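Isatin hydrolase (Ralstonia solanacearum, PDB 5NMP) hydrolyses isatin, opening its ring, binds manganese, and is probably related to arylformamidases of the cyclase family. Local coordinates at residues Asp82-Trp87 with Asp99-Glu104; Ala172-Pro177 with Val196-Thr201; Trp184-Arg189 with His220-Tyr225; Gly204-Tyr207 with Tyr213-His216; Trp209-Ala212 with Thr217-His220. All coordinates share one frame; numbering follows the deposited sequence.

Interaction 1: Asp82-Trp87 with Asp99-Glu104. With MN (manganese (II) ion), chain K.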
# COMPACT_ATOMS: atom_id res chain seq x y z
N ASP A 82 6.67 -10.20 -2.31
CA ASP A 82 7.97 -10.67 -2.82
C ASP A 82 8.16 -10.28 -4.28
O ASP A 82 7.41 -10.74 -5.15
CB ASP A 82 8.10 -12.19 -2.66
CG ASP A 82 8.24 -12.63 -1.21
OD1 ASP A 82 8.95 -11.95 -0.43
OD2 ASP A 82 7.65 -13.66 -0.85
N ALA A 83 9.16 -9.45 -4.55
CA ALA A 83 9.51 -9.08 -5.93
C ALA A 83 10.51 -10.09 -6.51
O ALA A 83 11.24 -10.73 -5.75
CB ALA A 83 10.07 -7.66 -5.97
N PRO A 84 10.54 -10.24 -7.84
CA PRO A 84 11.43 -11.23 -8.46
C PRO A 84 12.92 -11.05 -8.12
O PRO A 84 13.67 -12.02 -8.12
CB PRO A 84 11.20 -11.01 -9.96
CG PRO A 84 9.81 -10.48 -10.04
CD PRO A 84 9.66 -9.59 -8.83
N ALA A 85 13.33 -9.82 -7.83
CA ALA A 85 14.73 -9.54 -7.51
C ALA A 85 15.15 -10.21 -6.20
O ALA A 85 16.34 -10.35 -5.92
CB ALA A 85 14.96 -8.04 -7.44
N HIS A 86 14.17 -10.60 -5.40
CA HIS A 86 14.41 -11.22 -4.10
C HIS A 86 15.20 -12.52 -4.23
O HIS A 86 15.94 -12.90 -3.33
CB HIS A 86 13.08 -11.47 -3.39
CG HIS A 86 13.21 -12.18 -2.08
ND1 HIS A 86 14.14 -11.83 -1.13
CD2 HIS A 86 12.51 -13.22 -1.56
CE1 HIS A 86 14.02 -12.63 -0.08
NE2 HIS A 86 13.04 -13.48 -0.32
N TRP A 87 15.04 -13.19 -5.37
CA TRP A 87 15.71 -14.47 -5.59
C TRP A 87 16.71 -14.40 -6.74
O TRP A 87 16.54 -13.62 -7.68
CB TRP A 87 14.69 -15.57 -5.86
CG TRP A 87 15.14 -16.91 -5.38
CD1 TRP A 87 15.68 -17.92 -6.13
CD2 TRP A 87 15.11 -17.39 -4.03
NE1 TRP A 87 15.97 -18.99 -5.33
CE2 TRP A 87 15.63 -18.69 -4.04
CE3 TRP A 87 14.68 -16.84 -2.82
CZ2 TRP A 87 15.74 -19.46 -2.88
CZ3 TRP A 87 14.79 -17.59 -1.67
CH2 TRP A 87 15.32 -18.89 -1.71
N ASP A 99 10.20 -0.85 -6.90
CA ASP A 99 10.17 0.51 -7.43
C ASP A 99 10.15 0.54 -8.96
O ASP A 99 9.93 1.59 -9.56
CB ASP A 99 11.36 1.31 -6.91
CG ASP A 99 12.70 0.70 -7.31
OD1 ASP A 99 12.78 -0.55 -7.37
OD2 ASP A 99 13.66 1.46 -7.56
N THR A 100 10.39 -0.61 -9.60
CA THR A 100 10.47 -0.66 -11.06
C THR A 100 9.45 -1.59 -11.71
O THR A 100 9.26 -1.55 -12.92
CB THR A 100 11.88 -1.07 -11.54
OG1 THR A 100 12.17 -2.40 -11.10
CG2 THR A 100 12.93 -0.11 -11.00
N ILE A 101 8.80 -2.44 -10.92
CA ILE A 101 7.73 -3.30 -11.44
C ILE A 101 6.62 -2.43 -12.02
O ILE A 101 6.21 -1.45 -11.40
CB ILE A 101 7.13 -4.21 -10.34
CG1 ILE A 101 8.15 -5.22 -9.85
CG2 ILE A 101 5.90 -4.95 -10.86
CD1 ILE A 101 7.68 -6.00 -8.64
N ALA A 102 6.15 -2.79 -13.21
CA ALA A 102 5.04 -2.07 -13.85
C ALA A 102 3.82 -2.02 -12.94
O ALA A 102 3.32 -3.06 -12.51
CB ALA A 102 4.68 -2.72 -15.17
N PRO A 103 3.34 -0.80 -12.64
CA PRO A 103 2.22 -0.51 -11.73
C PRO A 103 0.96 -1.33 -12.02
O PRO A 103 0.17 -1.58 -11.11
CB PRO A 103 1.96 0.98 -11.96
CG PRO A 103 3.28 1.52 -12.37
CD PRO A 103 3.91 0.44 -13.20
N GLU A 104 0.79 -1.75 -13.27
CA GLU A 104 -0.34 -2.57 -13.68
C GLU A 104 -0.42 -3.89 -12.91
O GLU A 104 -1.50 -4.44 -12.73
CB GLU A 104 -0.28 -2.86 -15.19
CG GLU A 104 -0.53 -1.65 -16.08
CD GLU A 104 0.67 -0.72 -16.19
OE1 GLU A 104 1.80 -1.17 -15.94
OE2 GLU A 104 0.46 0.47 -16.51
MN MN K . 9.31 -12.57 1.61

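Interaction 2: Ala172-Pro177 with Val196-Thr201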
# COMPACT_ATOMS: atom_id res chain seq x y z
N ALA A 172 11.60 -25.57 9.72
CA ALA A 172 10.19 -25.21 9.87
C ALA A 172 9.28 -26.24 9.21
O ALA A 172 9.57 -26.73 8.13
CB ALA A 172 9.94 -23.83 9.29
N HIS A 173 8.17 -26.54 9.88
CA HIS A 173 7.19 -27.47 9.34
C HIS A 173 5.89 -26.76 8.97
O HIS A 173 4.97 -26.65 9.78
CB HIS A 173 6.93 -28.60 10.34
CG HIS A 173 8.07 -29.55 10.48
ND1 HIS A 173 8.13 -30.75 9.81
CD2 HIS A 173 9.22 -29.46 11.20
CE1 HIS A 173 9.26 -31.37 10.12
NE2 HIS A 173 9.94 -30.61 10.96
N THR A 174 5.83 -26.28 7.74
CA THR A 174 4.67 -25.54 7.24
C THR A 174 4.25 -26.09 5.87
O THR A 174 5.07 -26.65 5.14
CB THR A 174 4.98 -24.04 7.13
OG1 THR A 174 6.12 -23.84 6.29
CG2 THR A 174 5.27 -23.45 8.50
N PRO A 175 2.96 -25.95 5.52
CA PRO A 175 2.48 -26.49 4.24
C PRO A 175 2.97 -25.69 3.04
O PRO A 175 3.46 -24.57 3.20
CB PRO A 175 0.96 -26.41 4.38
CG PRO A 175 0.73 -25.31 5.35
CD PRO A 175 1.86 -25.39 6.32
N GLY A 176 2.83 -26.25 1.84
CA GLY A 176 3.30 -25.60 0.63
C GLY A 176 3.12 -26.46 -0.61
O GLY A 176 2.71 -27.62 -0.52
N PRO A 177 3.42 -25.90 -1.79
CA PRO A 177 3.24 -26.61 -3.06
C PRO A 177 4.42 -27.50 -3.42
O PRO A 177 5.55 -27.22 -3.04
CB PRO A 177 3.10 -25.47 -4.07
CG PRO A 177 3.96 -24.38 -3.51
CD PRO A 177 3.86 -24.50 -2.00
N VAL A 196 0.20 -16.77 0.40
CA VAL A 196 0.06 -17.69 1.53
C VAL A 196 -0.27 -16.99 2.85
O VAL A 196 -0.21 -15.76 2.94
CB VAL A 196 1.34 -18.53 1.71
CG1 VAL A 196 1.60 -19.38 0.48
CG2 VAL A 196 2.53 -17.63 2.01
N GLU A 197 -0.60 -17.77 3.87
CA GLU A 197 -0.84 -17.23 5.21
C GLU A 197 0.38 -17.43 6.10
O GLU A 197 0.44 -16.90 7.21
CB GLU A 197 -2.06 -17.90 5.85
CG GLU A 197 -3.33 -17.84 5.02
CD GLU A 197 -4.54 -18.38 5.77
OE1 GLU A 197 -5.41 -18.99 5.12
OE2 GLU A 197 -4.62 -18.19 7.00
N THR A 198 1.34 -18.20 5.61
CA THR A 198 2.55 -18.50 6.37
C THR A 198 3.64 -17.45 6.11
O THR A 198 3.45 -16.54 5.31
CB THR A 198 3.11 -19.89 6.02
OG1 THR A 198 3.19 -20.04 4.60
CG2 THR A 198 2.21 -20.98 6.58
N ILE A 199 4.76 -17.61 6.80
CA ILE A 199 5.90 -16.71 6.65
C ILE A 199 6.76 -17.13 5.45
O ILE A 199 7.80 -16.53 5.17
CB ILE A 199 6.76 -16.68 7.94
CG1 ILE A 199 7.66 -15.44 8.00
CG2 ILE A 199 7.59 -17.95 8.05
CD1 ILE A 199 6.92 -14.14 7.95
N ASN A 200 6.33 -18.16 4.74
CA ASN A 200 7.06 -18.66 3.57
C ASN A 200 6.09 -19.18 2.51
O ASN A 200 5.15 -19.90 2.83
CB ASN A 200 8.04 -19.75 4.00
CG ASN A 200 9.07 -20.07 2.92
OD1 ASN A 200 8.91 -19.72 1.76
ND2 ASN A 200 10.14 -20.77 3.32
N THR A 201 6.31 -18.81 1.24
CA THR A 201 5.45 -19.31 0.17
C THR A 201 5.74 -20.78 -0.09
O THR A 201 4.88 -21.51 -0.58
CB THR A 201 5.64 -18.53 -1.15
OG1 THR A 201 7.01 -18.57 -1.54
CG2 THR A 201 5.18 -17.09 -1.00
O HOH W 1 2.72 -22.34 1.36

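Interaction 3: Trp184-Arg189 with His220-Tyr225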
# COMPACT_ATOMS: atom_id res chain seq x y z
N TRP A 184 3.22 -26.45 -12.88
CA TRP A 184 1.91 -26.49 -13.52
C TRP A 184 1.24 -25.12 -13.49
O TRP A 184 0.71 -24.66 -14.50
CB TRP A 184 1.03 -27.54 -12.85
CG TRP A 184 -0.29 -27.77 -13.52
CD1 TRP A 184 -0.53 -28.53 -14.62
CD2 TRP A 184 -1.56 -27.25 -13.11
NE1 TRP A 184 -1.87 -28.52 -14.94
CE2 TRP A 184 -2.52 -27.74 -14.03
CE3 TRP A 184 -1.98 -26.42 -12.07
CZ2 TRP A 184 -3.88 -27.42 -13.93
CZ3 TRP A 184 -3.33 -26.11 -11.97
CH2 TRP A 184 -4.26 -26.60 -12.90
N LEU A 185 1.26 -24.48 -12.33
CA LEU A 185 0.66 -23.15 -12.17
C LEU A 185 1.29 -22.12 -13.11
O LEU A 185 0.59 -21.27 -13.66
CB LEU A 185 0.79 -22.68 -10.72
CG LEU A 185 -0.15 -23.32 -9.71
CD1 LEU A 185 0.06 -22.73 -8.33
CD2 LEU A 185 -1.60 -23.15 -10.15
N ILE A 186 2.60 -22.20 -13.28
CA ILE A 186 3.30 -21.26 -14.14
C ILE A 186 3.13 -21.61 -15.62
O ILE A 186 2.71 -20.77 -16.42
CB ILE A 186 4.81 -21.21 -13.82
CG1 ILE A 186 5.02 -20.68 -12.40
CG2 ILE A 186 5.54 -20.33 -14.81
CD1 ILE A 186 6.46 -20.74 -11.93
N GLY A 187 3.43 -22.85 -15.97
CA GLY A 187 3.46 -23.28 -17.36
C GLY A 187 2.13 -23.59 -18.01
O GLY A 187 1.95 -23.35 -19.20
N GLU A 188 1.19 -24.13 -17.24
CA GLU A 188 -0.10 -24.54 -17.81
C GLU A 188 -1.23 -23.56 -17.52
O GLU A 188 -2.29 -23.63 -18.14
CB GLU A 188 -0.47 -25.94 -17.31
CG GLU A 188 0.40 -27.05 -17.85
CD GLU A 188 0.29 -27.19 -19.35
OE1 GLU A 188 -0.84 -27.31 -19.86
OE2 GLU A 188 1.34 -27.18 -20.03
N ARG A 189 -1.02 -22.65 -16.57
CA ARG A 189 -2.08 -21.74 -16.16
C ARG A 189 -1.67 -20.26 -16.18
O ARG A 189 -2.53 -19.38 -16.12
CB ARG A 189 -2.58 -22.11 -14.77
CG ARG A 189 -3.37 -23.41 -14.74
CD ARG A 189 -4.58 -23.33 -15.65
NE ARG A 189 -5.39 -24.55 -15.61
CZ ARG A 189 -5.30 -25.53 -16.50
NH1 ARG A 189 -4.43 -25.46 -17.50
NH2 ARG A 189 -6.08 -26.60 -16.38
N HIS A 220 9.79 -16.52 -9.09
CA HIS A 220 10.64 -15.35 -9.30
C HIS A 220 11.49 -15.55 -10.55
O HIS A 220 11.83 -14.59 -11.24
CB HIS A 220 11.52 -15.09 -8.08
CG HIS A 220 10.74 -14.80 -6.83
ND1 HIS A 220 9.52 -14.15 -6.85
CD2 HIS A 220 10.99 -15.09 -5.53
CE1 HIS A 220 9.06 -14.05 -5.62
NE2 HIS A 220 9.93 -14.60 -4.80
N GLY A 221 11.82 -16.81 -10.84
CA GLY A 221 12.59 -17.15 -12.02
C GLY A 221 11.79 -16.94 -13.30
O GLY A 221 12.35 -16.86 -14.39
N ALA A 222 10.47 -16.87 -13.15
CA ALA A 222 9.59 -16.63 -14.29
C ALA A 222 8.96 -15.25 -14.18
O ALA A 222 7.89 -14.99 -14.73
CB ALA A 222 8.51 -17.70 -14.37
N ASN A 223 9.63 -14.36 -13.44
CA ASN A 223 9.21 -12.97 -13.29
C ASN A 223 7.82 -12.83 -12.65
O ASN A 223 7.06 -11.93 -13.00
CB ASN A 223 9.24 -12.27 -14.66
CG ASN A 223 9.42 -10.77 -14.55
OD1 ASN A 223 9.75 -10.24 -13.48
ND2 ASN A 223 9.22 -10.07 -15.66
N ARG A 224 7.50 -13.72 -11.71
CA ARG A 224 6.23 -13.67 -10.97
C ARG A 224 6.45 -13.17 -9.54
O ARG A 224 7.58 -12.91 -9.13
CB ARG A 224 5.56 -15.05 -10.92
CG ARG A 224 5.45 -15.77 -12.25
CD ARG A 224 4.53 -15.04 -13.19
NE ARG A 224 3.83 -15.97 -14.08
CZ ARG A 224 4.33 -16.44 -15.21
NH1 ARG A 224 5.55 -16.08 -15.60
NH2 ARG A 224 3.63 -17.28 -15.95
N TYR A 225 5.36 -13.07 -8.78
CA TYR A 225 5.40 -12.44 -7.47
C TYR A 225 4.84 -13.32 -6.35
O TYR A 225 4.22 -14.35 -6.61
CB TYR A 225 4.62 -11.11 -7.51
CG TYR A 225 4.86 -10.32 -8.77
CD1 TYR A 225 6.05 -9.63 -8.97
CD2 TYR A 225 3.90 -10.26 -9.77
CE1 TYR A 225 6.28 -8.90 -10.12
CE2 TYR A 225 4.11 -9.53 -10.93
CZ TYR A 225 5.30 -8.86 -11.09
OH TYR A 225 5.52 -8.14 -12.25

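Interaction 4: Gly204-Tyr207 with Tyr213-His216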
# COMPACT_ATOMS: atom_id res chain seq x y z
N GLY A 204 8.08 -25.51 4.40
CA GLY A 204 9.26 -25.36 5.23
C GLY A 204 10.33 -26.41 4.97
O GLY A 204 11.52 -26.11 5.01
N GLN A 205 9.89 -27.63 4.70
CA GLN A 205 10.82 -28.75 4.53
C GLN A 205 11.37 -28.85 3.11
O GLN A 205 12.17 -29.75 2.82
CB GLN A 205 10.13 -30.06 4.91
CG GLN A 205 9.84 -30.18 6.39
CD GLN A 205 11.11 -30.21 7.23
OE1 GLN A 205 11.83 -31.20 7.24
NE2 GLN A 205 11.38 -29.11 7.92
N SER A 206 10.98 -27.93 2.24
CA SER A 206 11.41 -27.97 0.85
C SER A 206 12.83 -27.46 0.66
O SER A 206 13.33 -27.37 -0.46
CB SER A 206 10.45 -27.16 -0.03
OG SER A 206 10.57 -25.78 0.24
N TYR A 207 13.49 -27.11 1.77
CA TYR A 207 14.88 -26.68 1.72
C TYR A 207 15.78 -27.86 1.36
O TYR A 207 16.92 -27.68 0.95
CB TYR A 207 15.31 -26.10 3.07
CG TYR A 207 15.49 -27.14 4.14
CD1 TYR A 207 16.74 -27.65 4.44
CD2 TYR A 207 14.39 -27.64 4.85
CE1 TYR A 207 16.91 -28.62 5.42
CE2 TYR A 207 14.55 -28.61 5.82
CZ TYR A 207 15.81 -29.09 6.11
OH TYR A 207 15.96 -30.06 7.08
N TYR A 213 13.29 -24.93 -2.30
CA TYR A 213 12.33 -23.83 -2.37
C TYR A 213 11.83 -23.58 -3.79
O TYR A 213 12.10 -22.52 -4.36
CB TYR A 213 12.95 -22.55 -1.80
CG TYR A 213 13.18 -22.59 -0.31
CD1 TYR A 213 12.31 -23.26 0.53
CD2 TYR A 213 14.28 -21.96 0.25
CE1 TYR A 213 12.52 -23.30 1.90
CE2 TYR A 213 14.50 -21.99 1.62
CZ TYR A 213 13.62 -22.66 2.43
OH TYR A 213 13.83 -22.70 3.79
N PRO A 214 11.11 -24.55 -4.36
CA PRO A 214 10.71 -24.47 -5.77
C PRO A 214 9.83 -23.26 -6.09
O PRO A 214 9.92 -22.74 -7.20
CB PRO A 214 9.93 -25.78 -5.98
CG PRO A 214 9.49 -26.19 -4.62
CD PRO A 214 10.59 -25.76 -3.70
N CYS A 215 9.00 -22.83 -5.15
CA CYS A 215 8.09 -21.72 -5.42
C CYS A 215 8.88 -20.42 -5.59
O CYS A 215 8.69 -19.71 -6.57
CB CYS A 215 7.06 -21.57 -4.30
SG CYS A 215 5.68 -20.46 -4.70
N HIS A 216 9.76 -20.12 -4.65
CA HIS A 216 10.65 -18.97 -4.77
C HIS A 216 11.49 -19.03 -6.05
O HIS A 216 11.56 -18.07 -6.80
CB HIS A 216 11.58 -18.86 -3.56
CG HIS A 216 10.97 -18.14 -2.40
ND1 HIS A 216 10.24 -18.78 -1.42
CD2 HIS A 216 10.98 -16.83 -2.06
CE1 HIS A 216 9.83 -17.90 -0.53
NE2 HIS A 216 10.27 -16.70 -0.89

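Interaction 5: Trp209-Ala212 with Thr217-His220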
# COMPACT_ATOMS: atom_id res chain seq x y z
N TRP A 209 14.66 -30.54 -0.66
CA TRP A 209 14.26 -31.15 -1.93
C TRP A 209 15.37 -30.95 -2.96
O TRP A 209 16.20 -30.06 -2.79
CB TRP A 209 12.94 -30.55 -2.43
CG TRP A 209 11.78 -30.75 -1.52
CD1 TRP A 209 11.76 -31.47 -0.35
CD2 TRP A 209 10.46 -30.23 -1.69
NE1 TRP A 209 10.51 -31.42 0.21
CE2 TRP A 209 9.69 -30.67 -0.59
CE3 TRP A 209 9.85 -29.44 -2.67
CZ2 TRP A 209 8.34 -30.34 -0.44
CZ3 TRP A 209 8.51 -29.11 -2.52
CH2 TRP A 209 7.77 -29.57 -1.41
N PRO A 210 15.40 -31.79 -4.01
CA PRO A 210 16.43 -31.67 -5.06
C PRO A 210 16.52 -30.25 -5.62
O PRO A 210 17.63 -29.74 -5.83
CB PRO A 210 15.95 -32.65 -6.14
CG PRO A 210 14.55 -33.03 -5.76
CD PRO A 210 14.51 -32.93 -4.28
N LEU A 211 15.38 -29.61 -5.84
CA LEU A 211 15.35 -28.20 -6.16
C LEU A 211 14.76 -27.45 -4.97
O LEU A 211 13.54 -27.40 -4.80
CB LEU A 211 14.55 -27.94 -7.44
CG LEU A 211 14.72 -26.56 -8.08
CD1 LEU A 211 14.82 -26.69 -9.59
CD2 LEU A 211 13.58 -25.65 -7.70
N ALA A 212 15.64 -26.88 -4.15
CA ALA A 212 15.24 -26.24 -2.89
C ALA A 212 14.35 -25.02 -3.11
O ALA A 212 14.62 -24.18 -3.97
CB ALA A 212 16.47 -25.85 -2.10
N THR A 217 12.12 -20.18 -6.28
CA THR A 217 13.03 -20.35 -7.41
C THR A 217 12.34 -20.18 -8.76
O THR A 217 12.83 -19.45 -9.62
CB THR A 217 13.70 -21.74 -7.39
OG1 THR A 217 14.40 -21.92 -6.15
CG2 THR A 217 14.68 -21.86 -8.54
N LEU A 218 11.19 -20.84 -8.93
CA LEU A 218 10.55 -20.88 -10.24
C LEU A 218 9.63 -19.69 -10.50
O LEU A 218 9.58 -19.19 -11.63
CB LEU A 218 9.77 -22.19 -10.40
CG LEU A 218 10.62 -23.48 -10.30
CD1 LEU A 218 9.75 -24.73 -10.45
CD2 LEU A 218 11.76 -23.49 -11.31
N MET A 219 8.92 -19.22 -9.48
CA MET A 219 8.02 -18.08 -9.66
C MET A 219 8.81 -16.81 -9.94
O MET A 219 8.55 -16.11 -10.91
CB MET A 219 7.12 -17.88 -8.44
CG MET A 219 6.14 -19.02 -8.20
SD MET A 219 4.70 -18.97 -9.28
CE MET A 219 4.00 -17.42 -8.77
N HIS A 220 9.79 -16.52 -9.09
CA HIS A 220 10.64 -15.35 -9.30
C HIS A 220 11.49 -15.55 -10.55
O HIS A 220 11.83 -14.59 -11.24
CB HIS A 220 11.52 -15.09 -8.08
CG HIS A 220 10.74 -14.80 -6.83
ND1 HIS A 220 9.52 -14.15 -6.85
CD2 HIS A 220 10.99 -15.09 -5.53
CE1 HIS A 220 9.06 -14.05 -5.62
NE2 HIS A 220 9.93 -14.60 -4.80

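Interaction 1: Asp82-Trp87 with Asp99-Glu104
Ile101 touches the segment Asp82-Trp87 through its terminal methyl alone. Its CD1 lies 3.9 Å from Ala83 CB and reaches the CD corner of the Pro84 ring at 4.1 Å. The side chain is stretched out to get there: CG1 stands anti to the carbonyl carbon (chi1 -66°), and an extended chi2 carries CD1 onward to the two residues. All three partners are buried, and Tyr225 of strand 225-228 packs against both Pro84 and Ile101. On the Asp82-Trp87 side, a hydrogen bond from His86 N to Ala83 O (3.0 Å) curls the chain into a short 3-10 turn. The flank is quite different, for Thr100, Ala102 and Glu104 belong to the surface of the protein. Just before Ala83, Asp82 points away from this hydrophobic spot, and its OD1 binds the manganese ion at 2.2 Å together with His76 and His80. Because no hydrogen bond or charge joins the two segments, the contact is purely apolar and lacks directional bonding; the orientation of the Asp82 carboxylate is therefore more likely set by the metal and by other neighbours.

Interaction 2: Ala172-Pro177 with Val196-Thr201
Thr198 and Thr174 face each other with hydrocarbon rather than hydroxyl. The methyl CG2 of Thr198 comes to 4.2 Å from Thr174 CB and leans more loosely on the ring of Pro175. In Thr198 the hydroxyl sits between the backbone N and the carbonyl carbon (chi1 50°), which sends CG2 across the gap and leaves OG1 to serve its own loop. There OG1 donates to Asn200 O at 2.6 Å, tilted 28° from the carbonyl plane, and so ties the loop 196-201 back upon itself. Thr174 turns its hydroxyl elsewhere, in a weak hydrogen bond with Gly204 N. The two segments come from different parts of the fold: residues 176-177 pair with strand 126-127 in a small parallel sheet, whereas 196-201 is the loop that leaves strand 193-195 of the large mixed sheet on its way to helix 214-221. Thr201 takes part through its backbone. Its carbonyl oxygen lies 3.5 Å from Pro177 CD and also accepts from a water, which donates in turn to Pro175 O, both bonds being 3.0 Å long; this water gives a polar bridge in a junction without direct hydrogen bonds. The side chain of Thr201 starts off in the other direction and packs on Cys215, His216 and Gln228, within about 7 Å of the bound manganese at the nearest atoms.

Interaction 3: Trp184-Arg189 with His220-Tyr225
Ile186, near the end of helix 179-187, supplies the apolar part of this contact through its branch methyl CG2. A chi1 of -64° puts CG1 beside the backbone N and so leaves CG2 on the far side from it, where the methyl meets two partners of the other segment. It touches Ala222 CB at 4.0 Å, and it also lies over one face of the Arg224 guanidinium, 3.7 Å above the plane and displaced toward the rim. The other branch of the isoleucine runs on toward Leu218 and Met219. No hydrogen bond crosses between the segments; those that shape the Arg224 side of the contact lie largely within His220-Tyr225. Arg224 bends at chi2 and chi3, folding its side chain back so that NH1 donates to Ala222 O at 2.7 Å, with the acceptor near the guanidinium plane, while NE bonds to Val191 O. Two carbonyls thus fix the rotation of the flat group, and its face is presented to the isoleucine. Although Arg224 NH2 is only 3.6 Å from Ile186 O, that pair makes no hydrogen bond. Farther from the isoleucine, the ring of His220 points ND1 at Arg224 O (3.2 Å), nearly straight at 165° and in the ring plane, although the donor stands above the carbonyl plane. These bonds surround a Schellman motif that ends helix 214-221: Asn223, with positive phi, is the C-prime residue, Asn223 N bonds to His220 O and Arg224 N reaches Met219 O.

Interaction 4: Gly204-Tyr207 with Tyr213-His216
The backbone N of Tyr213 donates to Ser206 O at 3.1 Å, the one hydrogen bond that joins these two segments. It is fairly straight at the hydrogen, 163°, but the donor stands well above the carbonyl plane instead of approaching a lone pair. The bond closes a loop whose two ends are also packed together by side chains. Ser206 comes to the tyrosine at the ring edge, near its plane, with OG beside CD1; that hydroxyl is hydrogen-bonded to Ala203 O, so its contact with the ring is a matter of packing. Meanwhile Ser206 CB rests 3.9 Å from Pro214 CD. Tyr207 takes a different part of the ring: its CA lies over one face, displaced toward the rim, and its CB approaches CZ at 3.9 Å and OH at 3.8 Å. In Tyr213 a chi1 of -69° swings the ring to the side of its own backbone N, the atom that makes the hydrogen bond. Contacts at one edge and over one face probably limit how far the ring can swing. Tyr213 occupies the N-cap position, with positive phi, and its side chain is about 5 Å (nearest atoms) from a succinic acid molecule, probably from the crystallisation liquor, to which His216 NE2 hydrogen-bonds. Asp202 accepts from Cys215 N and His216 ND1. The loop that follows strand 193-195 is thereby fastened to the start of helix 214-221, whose first turn packs through Pro214 and Cys215 on Gln179 and Val182 of helix 179-187.

Interaction 5: Trp209-Ala212 with Thr217-His220
Leu211 lays one methyl, CD2, against the side chain of Thr217, 3.9 Å from CB and 4.0 Å from CG2. The two side chains cross obliquely, and a single leucine methyl sits over the branch point of the threonine. Leu211 CG lies anti to the backbone N (chi1 -166°), which extends the chain toward the helix and lets CD2 also approach Leu218 CG, more loosely at 4.5 Å. Beside this apolar patch Thr217 OG1 comes to 3.1 Å from Ala212 O, but the hydroxyl is committed to the next carbonyl along: it makes a hydrogen bond with Tyr213 O, one helical turn back, as threonines in helices commonly do. Its position, with OG1 beside the backbone N, turns the hydroxyl back toward the start of the helix. No hydrogen bond therefore links the two segments, and the contact is a modest one at the protein surface. Around it, Leu211 and Leu218 both continue onto helix 179-187, touching Gln179 in the first case and Val182 and Glu183 in the second, while Thr217 and His220 pack on Trp87, in the loop after strand 80-82.

Along the chain, interaction 1 closes first and interaction 2 follows it, while interactions 4 and 5 both end on helix 214-221, their centres only about 6 Å apart. Interaction 3 spans this region: it starts on helix 179-187, between the two segments of interaction 2, so that the segments of 2 and 3 alternate; it encloses interaction 4 and shares His220 with interaction 5. Interaction 2, about 9 Å from interaction 4 between centres, joins it through Ala172 O and Gln205 NE2. Interaction 1 lies about 18 Å from interaction 5 centre to centre. Helix 214-221 carries interactions 3, 4 and 5, and interactions 1 and 2 pack on it, beside the manganese site that includes Asp82.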